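Local coordinates for MerB2 (Bacillus megaterium, PDB 5C17), which probably acts as an organomercurial lyase that cleaves carbon-mercury bonds, and holds a mercury(II) ion in this structure, at residues K8-Y11 / E12-A16; I25-T28 / I29-I33; V59-L62 / A63-M67. All coordinates share one frame; numbering follows the deposited sequence. Where two conformers were deposited one is given.

Interaction 1: K8-Y11 / E12-A16; sequences KKFY and ELLLA. With DTV ((2S,3S)-1,4-dimercaptobutane-2,3-diol), chain D.
Lys9 and Glu12 have similar first torsions: in each, CG stands opposite the carbonyl carbon (chi1 -63° and -72°). Lys9 then bends at chi2 (-60°) while Glu12 stays extended, and the two chains run alongside each other in the same direction. Their charged ends do not meet: Lys9 NZ stops 4.0 Å from Glu12 OE2. A water joins them instead, accepting from Lys9 NZ at 2.8 Å and donating to Glu12 OE1 at 2.9 Å. A long, flexible pair of opposite charge suits this solvent-exposed side, where an attraction one turn apart probably steadies the helix at little cost in desolvation.

All of this lies on helix 5-17, which carries Phe10 to the bound dithiol, near the mercury site formed by Cys102 and Cys165, and packs Tyr11 and Leu15 on helix 194-207. Phe10 belongs to the ligand pocket. Its CZ rests 3.8 Å from C1 of DTV, with S1 equally near, and the ring meets the ligand obliquely; an apolar ring suits the carbon and sulfur atoms there. The same ring also meets Leu14 obliquely, one turn on, with CZ 4.3 Å from Leu14 CD2. Phe10 CD2 also sits over the centre of the Tyr11 ring, 3.9 Å above its plane. Phe154 and Phe10 meet with their rings edge-to-face, and the Tyr11 ring meets that of Phe207. The backbone bond from Leu14 N to Phe10 O, 2.9 Å long, links the two residues across that turn.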
# COMPACT_ATOMS: atom_id res chain seq x y z
N LYS A 8 8.38 12.02 -3.28
CA LYS A 8 9.10 11.85 -4.54
C LYS A 8 10.53 11.44 -4.27
O LYS A 8 11.07 10.52 -4.91
CB LYS A 8 9.09 13.15 -5.35
CG LYS A 8 7.71 13.72 -5.57
CD LYS A 8 7.75 14.98 -6.41
CE LYS A 8 6.34 15.37 -6.83
NZ LYS A 8 6.38 16.48 -7.81
N LYS A 9 11.17 12.11 -3.31
CA LYS A 9 12.57 11.83 -3.00
C LYS A 9 12.73 10.45 -2.35
O LYS A 9 13.73 9.78 -2.58
CB LYS A 9 13.17 12.92 -2.10
CG LYS A 9 13.22 14.30 -2.74
CD LYS A 9 14.05 14.34 -4.01
CE LYS A 9 14.04 15.76 -4.59
NZ LYS A 9 14.97 15.92 -5.74
N PHE A 10 11.75 10.04 -1.55
CA PHE A 10 11.73 8.69 -0.99
C PHE A 10 11.77 7.65 -2.09
O PHE A 10 12.57 6.71 -2.04
CB PHE A 10 10.49 8.52 -0.09
CG PHE A 10 10.07 7.07 0.14
CD1 PHE A 10 10.67 6.29 1.12
CD2 PHE A 10 9.03 6.52 -0.60
CE1 PHE A 10 10.26 4.97 1.32
CE2 PHE A 10 8.63 5.20 -0.40
CZ PHE A 10 9.23 4.44 0.56
N TYR A 11 10.93 7.80 -3.11
CA TYR A 11 10.90 6.82 -4.17
C TYR A 11 12.15 6.86 -5.02
O TYR A 11 12.60 5.81 -5.50
CB TYR A 11 9.68 7.03 -5.05
CG TYR A 11 8.40 6.46 -4.52
CD1 TYR A 11 8.23 5.09 -4.38
CD2 TYR A 11 7.34 7.27 -4.21
CE1 TYR A 11 7.05 4.55 -3.92
CE2 TYR A 11 6.14 6.75 -3.76
CZ TYR A 11 6.00 5.40 -3.61
OH TYR A 11 4.80 4.88 -3.18
N GLU A 12 12.72 8.04 -5.25
CA GLU A 12 13.95 8.12 -6.02
C GLU A 12 15.09 7.40 -5.29
O GLU A 12 15.90 6.70 -5.91
CB GLU A 12 14.32 9.56 -6.33
CG GLU A 12 13.41 10.19 -7.36
CD GLU A 12 13.81 11.60 -7.72
OE1 GLU A 12 13.17 12.16 -8.64
OE2 GLU A 12 14.76 12.14 -7.10
N LEU A 13 15.17 7.60 -3.97
CA LEU A 13 16.20 6.93 -3.17
C LEU A 13 15.98 5.41 -3.19
O LEU A 13 16.92 4.62 -3.37
CB LEU A 13 16.20 7.45 -1.74
CG LEU A 13 17.18 6.78 -0.77
CD1 LEU A 13 18.61 6.86 -1.26
CD2 LEU A 13 17.05 7.42 0.60
N LEU A 14 14.74 4.98 -3.04
CA LEU A 14 14.43 3.55 -3.09
C LEU A 14 14.81 2.94 -4.45
O LEU A 14 15.40 1.87 -4.51
CB LEU A 14 12.95 3.33 -2.79
CG LEU A 14 12.47 1.89 -2.71
CD1 LEU A 14 13.23 1.07 -1.71
CD2 LEU A 14 11.00 1.91 -2.37
N LEU A 15 14.46 3.60 -5.55
CA LEU A 15 14.84 3.09 -6.87
C LEU A 15 16.35 2.95 -7.01
O LEU A 15 16.85 1.99 -7.61
CB LEU A 15 14.30 3.99 -7.97
CG LEU A 15 12.82 3.84 -8.30
CD1 LEU A 15 12.31 4.99 -9.16
CD2 LEU A 15 12.56 2.50 -8.99
N ALA A 16 17.09 3.91 -6.46
CA ALA A 16 18.55 3.87 -6.50
C ALA A 16 19.08 2.64 -5.75
O ALA A 16 20.11 2.07 -6.14
CB ALA A 16 19.13 5.14 -5.91
S1 DTV D . 8.36 3.16 4.01
C1 DTV D . 6.78 3.49 3.24
C2 DTV D . 5.99 2.24 2.92
O2 DTV D . 5.61 1.60 4.11
C3 DTV D . 4.72 2.50 2.11
O3 DTV D . 5.08 3.03 0.85
C4 DTV D . 3.74 3.45 2.79
S4 DTV D . 2.08 3.28 2.16
O HOH W 1 13.37 15.00 -7.87

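Interaction 2: I25-T28 / I29-I33; sequences ILRT and IFFSI
The guanidinium of Arg27 carries Phe31 CE2 on one face, 3.7 Å above its plane and over its centre. The two flat groups are turned 55° from each other, which makes this the approach of a rim carbon and not a parallel stack. The Phe31 ring in turn has Phe30 CD2 on one face, 3.8 Å above the plane and displaced toward the rim, while Arg27 O approaches the ring obliquely, 3.1 Å from Phe31 CD2. The Arg27 chain runs straight at chi2 and bends at chi3 (62°), and this bend turns a face of the guanidinium to Phe31. Arginine suits the place: its CB and flat head can pack against a phenyl ring while NH1 hydrogen-bonds to Leu208 O, tethering the helix to the C-terminal end of the chain.

Helix 22-34 packs against helices 41-48 and 52-64 and against strand 76-79, consistent with the winged-helix fold known from the N-terminal part of MerB proteins. Its apolar side holds Ile25 and Ile29, one turn apart. Ile25 CG2 meets Ile29 CD1 at 3.8 Å, the two branched chains crossing at a slant, and their compact branches pack between the helices: Ile25 touches Val58 and Leu62, and Ile29 touches Leu44.

Two short hydroxyl residues satisfy their polar ends locally. Thr28 OG1 bonds back to Pro24 O, and the side chain also touches helix 41-48 at Leu44; Ser32 OG bonds to Gln37 O beyond the helix end. Between these two residues the backbone bond lengthens to 3.3 Å from Ser32 N to Thr28 O, with an N-H...O angle of 146°, against 2.9 Å from Phe31 N to Arg27 O.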
# COMPACT_ATOMS: atom_id res chain seq x y z
N ILE A 25 9.84 -6.54 -12.61
CA ILE A 25 9.32 -7.59 -11.74
C ILE A 25 8.16 -7.09 -10.87
O ILE A 25 7.12 -7.72 -10.79
CB ILE A 25 10.47 -8.24 -10.94
CG1 ILE A 25 11.32 -9.10 -11.88
CG2 ILE A 25 9.93 -9.08 -9.77
CD1 ILE A 25 12.66 -9.51 -11.32
N LEU A 26 8.34 -5.92 -10.26
CA LEU A 26 7.29 -5.33 -9.43
C LEU A 26 6.04 -5.05 -10.25
O LEU A 26 4.93 -5.33 -9.79
CB LEU A 26 7.75 -4.04 -8.75
CG LEU A 26 8.59 -4.26 -7.50
CD1 LEU A 26 9.26 -2.96 -7.10
CD2 LEU A 26 7.76 -4.82 -6.33
N ARG A 27 6.18 -4.51 -11.46
CA ARG A 27 5.00 -4.28 -12.30
C ARG A 27 4.26 -5.58 -12.55
O ARG A 27 3.03 -5.66 -12.44
CB ARG A 27 5.40 -3.68 -13.65
CG ARG A 27 5.87 -2.23 -13.59
CD ARG A 27 6.29 -1.73 -14.98
NE ARG A 27 5.18 -1.76 -15.92
CZ ARG A 27 4.26 -0.81 -16.01
NH1 ARG A 27 4.32 0.28 -15.26
NH2 ARG A 27 3.25 -0.98 -16.83
N THR A 28 5.01 -6.60 -12.92
CA THR A 28 4.42 -7.87 -13.27
C THR A 28 3.65 -8.44 -12.07
O THR A 28 2.51 -8.92 -12.20
CB THR A 28 5.49 -8.85 -13.79
OG1 THR A 28 6.16 -8.25 -14.91
CG2 THR A 28 4.86 -10.14 -14.23
N ILE A 29 4.24 -8.35 -10.89
CA ILE A 29 3.58 -8.86 -9.69
C ILE A 29 2.32 -8.02 -9.37
O ILE A 29 1.22 -8.54 -9.19
CB ILE A 29 4.51 -8.84 -8.47
CG1 ILE A 29 5.70 -9.79 -8.69
CG2 ILE A 29 3.75 -9.24 -7.21
CD1 ILE A 29 6.83 -9.64 -7.65
N PHE A 30 2.52 -6.71 -9.32
CA PHE A 30 1.49 -5.76 -8.90
C PHE A 30 0.24 -5.86 -9.77
O PHE A 30 -0.87 -5.97 -9.26
CB PHE A 30 2.09 -4.36 -8.94
CG PHE A 30 1.18 -3.25 -8.45
CD1 PHE A 30 0.90 -3.09 -7.10
CD2 PHE A 30 0.65 -2.34 -9.35
CE1 PHE A 30 0.09 -2.04 -6.66
CE2 PHE A 30 -0.14 -1.29 -8.93
CZ PHE A 30 -0.42 -1.14 -7.58
N PHE A 31 0.43 -5.87 -11.09
CA PHE A 31 -0.73 -5.90 -11.96
C PHE A 31 -1.40 -7.30 -11.96
O PHE A 31 -2.60 -7.41 -12.22
CB PHE A 31 -0.37 -5.36 -13.35
CG PHE A 31 0.01 -3.89 -13.33
CD1 PHE A 31 -0.90 -2.93 -12.91
CD2 PHE A 31 1.29 -3.47 -13.68
CE1 PHE A 31 -0.56 -1.59 -12.87
CE2 PHE A 31 1.63 -2.12 -13.65
CZ PHE A 31 0.71 -1.19 -13.24
N SER A 32 -0.66 -8.36 -11.63
CA SER A 32 -1.27 -9.68 -11.44
C SER A 32 -2.15 -9.69 -10.18
O SER A 32 -3.27 -10.20 -10.20
CB SER A 32 -0.19 -10.75 -11.36
OG SER A 32 -0.76 -12.04 -11.27
N ILE A 33 -1.65 -9.13 -9.08
CA ILE A 33 -2.43 -9.03 -7.85
C ILE A 33 -3.71 -8.22 -8.12
O ILE A 33 -4.78 -8.58 -7.63
CB ILE A 33 -1.59 -8.37 -6.72
CG1 ILE A 33 -0.35 -9.24 -6.38
CG2 ILE A 33 -2.42 -8.14 -5.48
CD1 ILE A 33 -0.66 -10.68 -6.03

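Interaction 3: V59-L62 / A63-M67; sequences VKIL and AQRQM
Ala63 lies in the last turn of helix 52-64, its N bonded to Val59 O at 2.9 Å, and the turn closes in a Schellman motif that delivers the chain to strand 68-70. The small CB of Ala63 lies against Val59 O, and the residue also touches Arg70 of that strand.

Gln64 follows with a regular bond from its N to Lys60 O. Its side chain has two conformers, so its passage across the Lys60 chain is only one possibility, and a mobile polar residue is suited to this exposed side.

Arg65 lies alongside Ile61, pointing the same way. Its chain is extended from CG to NE, and Ile61 CG2 comes to the guanidinium at its edge, near its plane, 4.1 Å from NE. The methylenes thus pack on an apolar branch while the charged end goes on to the loop beyond: NH1 bonds to Ser156 O and NH2 forms a salt bridge with Glu157. Two partners fix the rotation of the head and join this end of the helix to the loop at Ser156 and Glu157, and a backbone hydrogen bond links Arg65 to Trp160 of the ligand pocket.

Gln66 leaves the right-handed helical region for the left-handed one (phi 51°), a conformation easiest for glycine but open to glutamine. Its N turns back to Ala63 O at 2.9 Å.

Met67 completes the cap. Its N bonds to Leu62 O at 2.9 Å, nearly straight out from the carbonyl though bent at the hydrogen (144°). The flexible thioether suits a buried position where its side chain touches both Leu14 and Leu26; its chain bends at chi3 (66°), which directs CE, while SD lies 4.4 Å from Leu62 CD2.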
# COMPACT_ATOMS: atom_id res chain seq x y z
N VAL A 59 13.45 -11.12 -6.30
CA VAL A 59 12.32 -11.50 -5.46
C VAL A 59 12.74 -11.63 -3.98
O VAL A 59 12.03 -11.17 -3.08
CB VAL A 59 11.65 -12.78 -5.97
CG1 VAL A 59 10.67 -13.36 -4.95
CG2 VAL A 59 10.93 -12.49 -7.31
N LYS A 60 13.91 -12.22 -3.72
CA LYS A 60 14.42 -12.33 -2.35
C LYS A 60 14.54 -10.95 -1.70
O LYS A 60 14.12 -10.77 -0.56
CB LYS A 60 15.78 -13.05 -2.33
CG LYS A 60 16.38 -13.20 -0.95
CD LYS A 60 17.68 -14.00 -0.96
CE LYS A 60 18.20 -14.21 0.45
NZ LYS A 60 19.34 -15.17 0.49
N ILE A 61 15.11 -9.99 -2.42
CA ILE A 61 15.28 -8.64 -1.88
C ILE A 61 13.93 -7.98 -1.63
O ILE A 61 13.71 -7.37 -0.57
CB ILE A 61 16.14 -7.77 -2.83
CG1 ILE A 61 17.60 -8.18 -2.69
CG2 ILE A 61 16.00 -6.28 -2.49
CD1 ILE A 61 18.48 -7.71 -3.83
N LEU A 62 13.02 -8.08 -2.59
CA LEU A 62 11.70 -7.46 -2.43
C LEU A 62 10.95 -8.06 -1.25
O LEU A 62 10.26 -7.35 -0.52
CB LEU A 62 10.87 -7.59 -3.71
CG LEU A 62 11.43 -6.90 -4.95
CD1 LEU A 62 10.61 -7.30 -6.17
CD2 LEU A 62 11.50 -5.41 -4.77
N ALA A 63 11.10 -9.36 -1.04
CA ALA A 63 10.47 -10.02 0.10
C ALA A 63 11.11 -9.60 1.44
O ALA A 63 10.41 -9.39 2.43
CB ALA A 63 10.47 -11.52 -0.08
N GLN A 64 12.44 -9.48 1.46
CA GLN A 64 13.14 -9.02 2.65
C GLN A 64 12.66 -7.62 3.04
O GLN A 64 12.46 -7.33 4.23
CB GLN A 64 14.67 -9.00 2.43
CG GLN A 64 15.31 -10.39 2.39
CD GLN A 64 16.80 -10.37 2.00
OE1 GLN A 64 17.26 -9.54 1.20
NE2 GLN A 64 17.56 -11.30 2.58
N ARG A 65 12.45 -6.76 2.04
CA ARG A 65 11.97 -5.39 2.26
C ARG A 65 10.46 -5.35 2.50
O ARG A 65 9.90 -4.29 2.76
CB ARG A 65 12.32 -4.52 1.05
CG ARG A 65 13.79 -4.23 0.91
CD ARG A 65 14.08 -3.38 -0.32
NE ARG A 65 15.44 -2.87 -0.35
CZ ARG A 65 15.83 -1.76 0.27
NH1 ARG A 65 14.95 -1.05 0.96
NH2 ARG A 65 17.09 -1.37 0.19
N GLN A 66 9.82 -6.51 2.46
CA GLN A 66 8.37 -6.64 2.61
C GLN A 66 7.62 -5.69 1.67
O GLN A 66 6.56 -5.17 2.00
CB GLN A 66 7.96 -6.45 4.06
CG GLN A 66 8.63 -7.44 4.98
CD GLN A 66 8.18 -7.32 6.43
OE1 GLN A 66 7.65 -6.30 6.85
NE2 GLN A 66 8.39 -8.38 7.19
N MET A 67 8.20 -5.50 0.49
CA MET A 67 7.54 -4.82 -0.62
C MET A 67 6.65 -5.75 -1.42
O MET A 67 5.80 -5.30 -2.18
CB MET A 67 8.57 -4.17 -1.53
CG MET A 67 9.24 -2.98 -0.88
SD MET A 67 10.60 -2.30 -1.83
CE MET A 67 9.71 -1.71 -3.25

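Read from the N terminus, the three contacts come strictly in series: interaction 1 on helix 5-17, interaction 2 on helix 22-34, and interaction 3 at the C-terminal end of helix 52-64. Interactions 1 and 2 close single helical turns, interaction 3 the last turn and its cap, so none encloses or crosses another. Interactions 1 and 2 do not touch, their nearest atoms being about 7 Å apart. Interaction 3 bridges them: Leu14 CD2 meets Met67 CE at 3.9 Å, and Leu26 CD2 meets Leu62 CD1 at 3.8 Å. Helix 5-17, which reaches the ligand pocket, is thereby tied through the cap at 65-67 to the helical core built around 22-34.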